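Local structure of beta-glucuronidase (uncultured Clostridium sp., 6U7J) at residues B[550-556]-B[568-574]; B[506-510]-B[531-536]. The protein probably hydrolyses beta-D-glucuronide conjugates, releasing glucuronic acid and the attached aglycone, as a gut microbial glycoside hydrolase of family 2. All blocks are in the same frame, centred on the assembly; numbering follows the deposited sequence.

Interaction 1: B[550-556]-B[568-574]; sequences IWAFADF and NKKGIFT
Asn-568 lies over a face of the Phe-556 ring, at the place where the chain leaving the last strand of a TIM barrel, 545-551, loops round and meets itself again. Its CB stands 3.6 Å from the ring centroid of Phe-556, a CH-pi contact, and its amide lies within 22° of the ring plane. With CG anti to the backbone N (chi1 -172°), the amide reaches past the ring rim toward Trp-551, and its ND2 sits in the plane of the indole, at the edge. The other end of the amide is busy too: Asn-568 OD1 accepts from Lys-570 N at 2.8 Å, closing an Asx turn. Two backbone bonds make Phe-556 and Asn-568 an antiparallel hydrogen-bonded pair, Asn-568 N to Phe-556 O at 2.8 Å and Phe-556 N to Asn-568 O. A second pair of backbone bonds follows, Phe-573 N to Phe-553 O and Asp-555 N to Phe-573 O, while the phenyl rings of Phe-553 and Phe-573 meet obliquely, their planes at 47°. Further out, Asp-555 OD1 forms a salt bridge with Lys-580 NZ, Asp-177 OD1 accepts a hydrogen bond from Asn-568 ND2, and the Phe-553 and Phe-573 rings rest on helix 319-332. Lys-570 NZ is held by Asp-510 and Tyr-474 OH. The Asx turn probably places Asn-568 and Lys-570 for the carboxylate of glucuronic acid, as in the N-x-K motif of other microbial beta-glucuronidases. At the far end, Ile-550 and Ile-572 cross at about a right angle, CG2 of Ile-550 touching CG1 of Ile-572 at 3.8 Å.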
loop_
_atom_site.group_PDB
_atom_site.type_symbol
_atom_site.label_atom_id
_atom_site.label_comp_id
_atom_site.label_asym_id
_atom_site.label_seq_id
_atom_site.Cartn_x
_atom_site.Cartn_y
_atom_site.Cartn_z
ATOM N N ILE B 550 18.183 13.034 -12.136
ATOM C CA ILE B 550 17.205 11.956 -12.104
ATOM C C ILE B 550 15.829 12.560 -12.337
ATOM O O ILE B 550 15.545 13.672 -11.874
ATOM C CB ILE B 550 17.283 11.223 -10.756
ATOM C CG1 ILE B 550 18.604 10.455 -10.642
ATOM C CG2 ILE B 550 16.118 10.251 -10.594
ATOM C CD1 ILE B 550 18.936 10.042 -9.224
ATOM N N TRP B 551 14.978 11.874 -13.088
ATOM C CA TRP B 551 13.669 12.447 -13.338
ATOM C C TRP B 551 12.685 12.046 -12.259
ATOM O O TRP B 551 12.536 10.861 -11.923
ATOM C CB TRP B 551 13.066 12.101 -14.687
ATOM C CG TRP B 551 11.654 12.693 -14.776
ATOM C CD1 TRP B 551 10.482 12.006 -14.928
ATOM C CD2 TRP B 551 11.285 14.084 -14.659
ATOM N NE1 TRP B 551 9.414 12.880 -14.948
ATOM C CE2 TRP B 551 9.877 14.158 -14.794
ATOM C CE3 TRP B 551 12.010 15.272 -14.497
ATOM C CZ2 TRP B 551 9.180 15.369 -14.759
ATOM C CZ3 TRP B 551 11.313 16.491 -14.459
ATOM C CH2 TRP B 551 9.915 16.526 -14.589
ATOM N N ALA B 552 11.985 13.072 -11.784
ATOM C CA ALA B 552 11.019 13.107 -10.715
ATOM C C ALA B 552 11.783 13.083 -9.405
ATOM O O ALA B 552 12.264 12.040 -8.938
ATOM C CB ALA B 552 9.989 12.005 -10.866
ATOM N N PHE B 553 11.987 14.295 -8.894
ATOM C CA PHE B 553 12.205 14.505 -7.472
ATOM C C PHE B 553 11.122 13.801 -6.662
ATOM O O PHE B 553 11.421 13.028 -5.744
ATOM C CB PHE B 553 12.218 16.013 -7.192
ATOM C CG PHE B 553 12.358 16.361 -5.753
ATOM C CD1 PHE B 553 11.266 16.827 -5.033
ATOM C CD2 PHE B 553 13.584 16.219 -5.109
ATOM C CE1 PHE B 553 11.390 17.144 -3.691
ATOM C CE2 PHE B 553 13.722 16.528 -3.761
ATOM C CZ PHE B 553 12.626 17.000 -3.052
ATOM N N ALA B 554 9.854 14.043 -7.008
ATOM C CA ALA B 554 8.708 13.524 -6.272
ATOM C C ALA B 554 7.609 13.104 -7.241
ATOM O O ALA B 554 7.430 13.711 -8.303
ATOM C CB ALA B 554 8.131 14.569 -5.291
ATOM N N ASP B 555 6.884 12.046 -6.868
ATOM C CA ASP B 555 5.672 11.665 -7.580
ATOM C C ASP B 555 4.797 12.904 -7.769
ATOM O O ASP B 555 4.671 13.721 -6.859
ATOM C CB ASP B 555 4.917 10.575 -6.790
ATOM C CG ASP B 555 5.723 9.246 -6.650
ATOM O OD1 ASP B 555 6.690 9.029 -7.398
ATOM O OD2 ASP B 555 5.381 8.402 -5.781
ATOM N N PHE B 556 4.229 13.070 -8.967
ATOM C CA PHE B 556 3.421 14.253 -9.286
ATOM C C PHE B 556 2.256 13.856 -10.180
ATOM O O PHE B 556 2.241 12.778 -10.777
ATOM C CB PHE B 556 4.254 15.344 -9.975
ATOM C CG PHE B 556 4.830 14.921 -11.292
ATOM C CD1 PHE B 556 4.123 15.144 -12.480
ATOM C CD2 PHE B 556 6.101 14.329 -11.353
ATOM C CE1 PHE B 556 4.657 14.750 -13.705
ATOM C CE2 PHE B 556 6.645 13.938 -12.580
ATOM C CZ PHE B 556 5.933 14.148 -13.757
ATOM N N ASN B 568 2.448 10.404 -12.222
ATOM C CA ASN B 568 3.793 9.945 -12.540
ATOM C C ASN B 568 4.457 9.453 -11.262
ATOM O O ASN B 568 4.545 10.198 -10.274
ATOM C CB ASN B 568 4.605 11.066 -13.187
ATOM C CG ASN B 568 5.946 10.586 -13.704
ATOM O OD1 ASN B 568 6.719 9.967 -12.971
ATOM N ND2 ASN B 568 6.227 10.860 -14.975
ATOM N N LYS B 569 4.918 8.203 -11.285
ATOM C CA LYS B 569 5.491 7.553 -10.114
ATOM C C LYS B 569 7.010 7.417 -10.206
ATOM O O LYS B 569 7.605 6.625 -9.460
ATOM C CB LYS B 569 4.846 6.184 -9.900
ATOM C CG LYS B 569 3.409 6.232 -9.340
ATOM C CD LYS B 569 3.346 7.137 -8.110
ATOM C CE LYS B 569 2.100 6.874 -7.287
ATOM N NZ LYS B 569 0.996 7.767 -7.725
ATOM N N LYS B 570 7.658 8.177 -11.100
ATOM C CA LYS B 570 9.121 8.143 -11.189
ATOM C C LYS B 570 9.802 8.916 -10.071
ATOM O O LYS B 570 11.039 8.970 -10.045
ATOM C CB LYS B 570 9.613 8.686 -12.538
ATOM C CG LYS B 570 9.078 7.951 -13.763
ATOM C CD LYS B 570 9.963 8.206 -14.976
ATOM C CE LYS B 570 9.503 7.382 -16.165
ATOM N NZ LYS B 570 8.090 7.697 -16.474
ATOM N N GLY B 571 9.044 9.524 -9.161
ATOM C CA GLY B 571 9.633 10.198 -8.018
ATOM C C GLY B 571 10.622 9.341 -7.239
ATOM O O GLY B 571 10.401 8.137 -7.036
ATOM N N ILE B 572 11.745 9.951 -6.847
ATOM C CA ILE B 572 12.640 9.355 -5.863
ATOM C C ILE B 572 12.016 9.484 -4.483
ATOM O O ILE B 572 12.240 8.643 -3.604
ATOM C CB ILE B 572 14.033 10.023 -5.942
ATOM C CG1 ILE B 572 14.826 9.496 -7.142
ATOM C CG2 ILE B 572 14.857 9.776 -4.710
ATOM C CD1 ILE B 572 14.692 7.979 -7.368
ATOM N N PHE B 573 11.210 10.525 -4.278
ATOM C CA PHE B 573 10.393 10.703 -3.091
ATOM C C PHE B 573 8.910 10.565 -3.447
ATOM O O PHE B 573 8.500 10.736 -4.603
ATOM C CB PHE B 573 10.661 12.077 -2.461
ATOM C CG PHE B 573 12.079 12.274 -2.002
ATOM C CD1 PHE B 573 12.481 11.847 -0.741
ATOM C CD2 PHE B 573 13.011 12.899 -2.828
ATOM C CE1 PHE B 573 13.798 12.026 -0.312
ATOM C CE2 PHE B 573 14.328 13.098 -2.408
ATOM C CZ PHE B 573 14.725 12.650 -1.148
ATOM N N THR B 574 8.096 10.237 -2.449
ATOM C CA THR B 574 6.657 10.201 -2.701
ATOM C C THR B 574 6.131 11.625 -2.859
ATOM O O THR B 574 6.852 12.610 -2.631
ATOM C CB THR B 574 5.927 9.497 -1.565
ATOM O OG1 THR B 574 6.033 10.299 -0.379
ATOM C CG2 THR B 574 6.539 8.087 -1.305
#

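Interaction 2: B[506-510]-B[531-536]; sequences EYGAD and CIEENN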
loop_
_atom_site.group_PDB
_atom_site.type_symbol
_atom_site.label_atom_id
_atom_site.label_comp_id
_atom_site.label_asym_id
_atom_site.label_seq_id
_atom_site.Cartn_x
_atom_site.Cartn_y
_atom_site.Cartn_z
ATOM N N GLU B 506 17.265 13.847 -17.622
ATOM C CA GLU B 506 16.172 12.992 -17.170
ATOM C C GLU B 506 16.568 11.538 -17.387
ATOM O O GLU B 506 17.098 11.186 -18.449
ATOM C CB GLU B 506 14.852 13.271 -17.923
ATOM C CG GLU B 506 14.167 14.607 -17.610
ATOM C CD GLU B 506 12.809 14.759 -18.294
ATOM O OE1 GLU B 506 12.200 13.729 -18.646
ATOM O OE2 GLU B 506 12.345 15.911 -18.495
ATOM N N TYR B 507 16.290 10.701 -16.387
ATOM C CA TYR B 507 16.342 9.244 -16.486
ATOM C C TYR B 507 15.736 8.660 -15.213
ATOM O O TYR B 507 15.802 9.284 -14.152
ATOM C CB TYR B 507 17.784 8.748 -16.687
ATOM C CG TYR B 507 18.749 8.989 -15.537
ATOM C CD1 TYR B 507 19.126 10.272 -15.156
ATOM C CD2 TYR B 507 19.336 7.910 -14.866
ATOM C CE1 TYR B 507 20.032 10.476 -14.112
ATOM C CE2 TYR B 507 20.237 8.099 -13.828
ATOM C CZ TYR B 507 20.593 9.378 -13.462
ATOM O OH TYR B 507 21.491 9.564 -12.431
ATOM N N GLY B 508 15.142 7.476 -15.315
ATOM C CA GLY B 508 14.507 6.901 -14.134
ATOM C C GLY B 508 13.424 5.897 -14.510
ATOM O O GLY B 508 13.372 5.410 -15.639
ATOM N N ALA B 509 12.563 5.604 -13.533
ATOM C CA ALA B 509 11.616 4.502 -13.664
ATOM C C ALA B 509 10.456 4.711 -12.700
ATOM O O ALA B 509 10.672 5.112 -11.554
ATOM C CB ALA B 509 12.306 3.161 -13.383
ATOM N N ASP B 510 9.230 4.440 -13.164
ATOM C CA ASP B 510 8.076 4.535 -12.279
ATOM C C ASP B 510 8.192 3.484 -11.183
ATOM O O ASP B 510 8.556 2.324 -11.439
ATOM C CB ASP B 510 6.765 4.342 -13.042
ATOM C CG ASP B 510 6.375 5.556 -13.869
ATOM O OD1 ASP B 510 6.914 5.701 -14.991
ATOM O OD2 ASP B 510 5.519 6.362 -13.409
ATOM N N CYS B 531 17.935 0.352 -12.138
ATOM C CA CYS B 531 17.863 1.120 -13.371
ATOM C C CYS B 531 18.755 2.361 -13.296
ATOM O O CYS B 531 19.493 2.670 -14.241
ATOM C CB CYS B 531 16.402 1.499 -13.640
ATOM S SG CYS B 531 16.083 2.581 -15.019
ATOM N N ILE B 532 18.736 3.054 -12.153
ATOM C CA ILE B 532 19.536 4.263 -11.983
ATOM C C ILE B 532 21.023 3.919 -11.849
ATOM O O ILE B 532 21.882 4.606 -12.410
ATOM C CB ILE B 532 19.002 5.069 -10.777
ATOM C CG1 ILE B 532 17.681 5.743 -11.159
ATOM C CG2 ILE B 532 19.978 6.137 -10.319
ATOM C CD1 ILE B 532 17.121 6.558 -10.044
ATOM N N GLU B 533 21.351 2.862 -11.105
ATOM C CA GLU B 533 22.745 2.415 -11.011
ATOM C C GLU B 533 23.375 2.177 -12.382
ATOM O O GLU B 533 24.513 2.583 -12.640
ATOM C CB GLU B 533 22.823 1.119 -10.220
ATOM C CG GLU B 533 22.874 1.274 -8.748
ATOM C CD GLU B 533 22.680 -0.068 -8.063
ATOM O OE1 GLU B 533 22.615 -1.120 -8.764
ATOM O OE2 GLU B 533 22.606 -0.079 -6.816
ATOM N N GLU B 534 22.672 1.439 -13.242
ATOM C CA GLU B 534 23.233 1.066 -14.532
ATOM C C GLU B 534 23.414 2.289 -15.418
ATOM O O GLU B 534 24.435 2.415 -16.108
ATOM C CB GLU B 534 22.336 0.032 -15.209
ATOM C CG GLU B 534 22.376 -1.349 -14.548
ATOM C CD GLU B 534 23.792 -1.855 -14.418
ATOM O OE1 GLU B 534 24.470 -1.953 -15.459
ATOM O OE2 GLU B 534 24.239 -2.132 -13.285
ATOM N N ASN B 535 22.440 3.206 -15.412
ATOM C CA ASN B 535 22.631 4.451 -16.141
ATOM C C ASN B 535 23.830 5.211 -15.591
ATOM O O ASN B 535 24.668 5.699 -16.356
ATOM C CB ASN B 535 21.358 5.301 -16.091
ATOM C CG ASN B 535 20.312 4.828 -17.087
ATOM O OD1 ASN B 535 20.529 4.877 -18.299
ATOM N ND2 ASN B 535 19.180 4.334 -16.581
ATOM N N ASN B 536 23.955 5.273 -14.264
ATOM C CA ASN B 536 25.063 5.998 -13.657
ATOM C C ASN B 536 26.403 5.394 -14.059
ATOM O O ASN B 536 27.393 6.120 -14.241
ATOM C CB ASN B 536 24.909 6.005 -12.138
ATOM C CG ASN B 536 23.887 7.017 -11.671
ATOM O OD1 ASN B 536 23.419 7.831 -12.459
ATOM N ND2 ASN B 536 23.530 6.968 -10.392
HETATM O O HOH W 1 22.072 9.350 -9.850
#
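Tyr-507 lays its ring along helix 525-540, overlapping Asn-535 and Ile-532 on the way to Asn-536. Its CD2 lies 3.5 Å from CB of Asn-535, the two side chains sliding past each other in opposite directions, and its CE2 meets CG2 of Ile-532 at 4.0 Å. In this way the loop that follows strand 502-506 packs on the helix that next leads back to the barrel, a beta-to-alpha connection of the TIM-barrel type. Beyond the ring the contact turns polar. The hydroxyl of Tyr-507 donates to Asn-536 OD1 at 2.6 Å, arriving in the amide plane on a lone pair, although the phenol ring itself stands 67° from that plane. A water donates to Tyr-507 OH at 2.7 Å and accepts from Asn-536 ND2 at 2.8 Å, closing a small ring of three bonds. At the other end of the contact, Cys-531 holds SG anti to its backbone N (chi1 174°), which extends the sulfur toward the loop, 4.0 Å from Gly-508 O and near the methyl of Ala-509. Asn-535 turns its amide back along its own helix, where ND2 makes a weak bond to Cys-531 O. Glu-548 and Ile-550 of the neighbouring strand touch Tyr-507 as well, and the Ile-532 side chain also meets Ile-586 of helix 581-592. The buried phenol thus both gives and receives a bond, and the pattern is consistent with the modelled amide orientation of Asn-536, oxygen toward the phenol and nitrogen toward the water.

Interactions 1 and 2, with centres about 12 Å apart, involve the chain leaving the ends of two adjacent barrel strands, 502-506 and 545-551, and Asp-510 ties them together. Its OD1 forms a salt bridge with Lys-570 NZ at 2.8 Å, and its OD2 probably accepts from Lys-569 N at 2.9 Å, so one carboxylate holds the main chain and a side chain of 568-574. Packing adds a second join, Ile-550 CG1 lying 3.5 Å from Tyr-507 OH. Glu-506, ending strand 502-506, is probably the nucleophile, by analogy with family 2; both contacts therefore probably flank the active site, interaction 1 near the probable site for the glucuronate carboxylate and interaction 2 on the outer, helix-facing side.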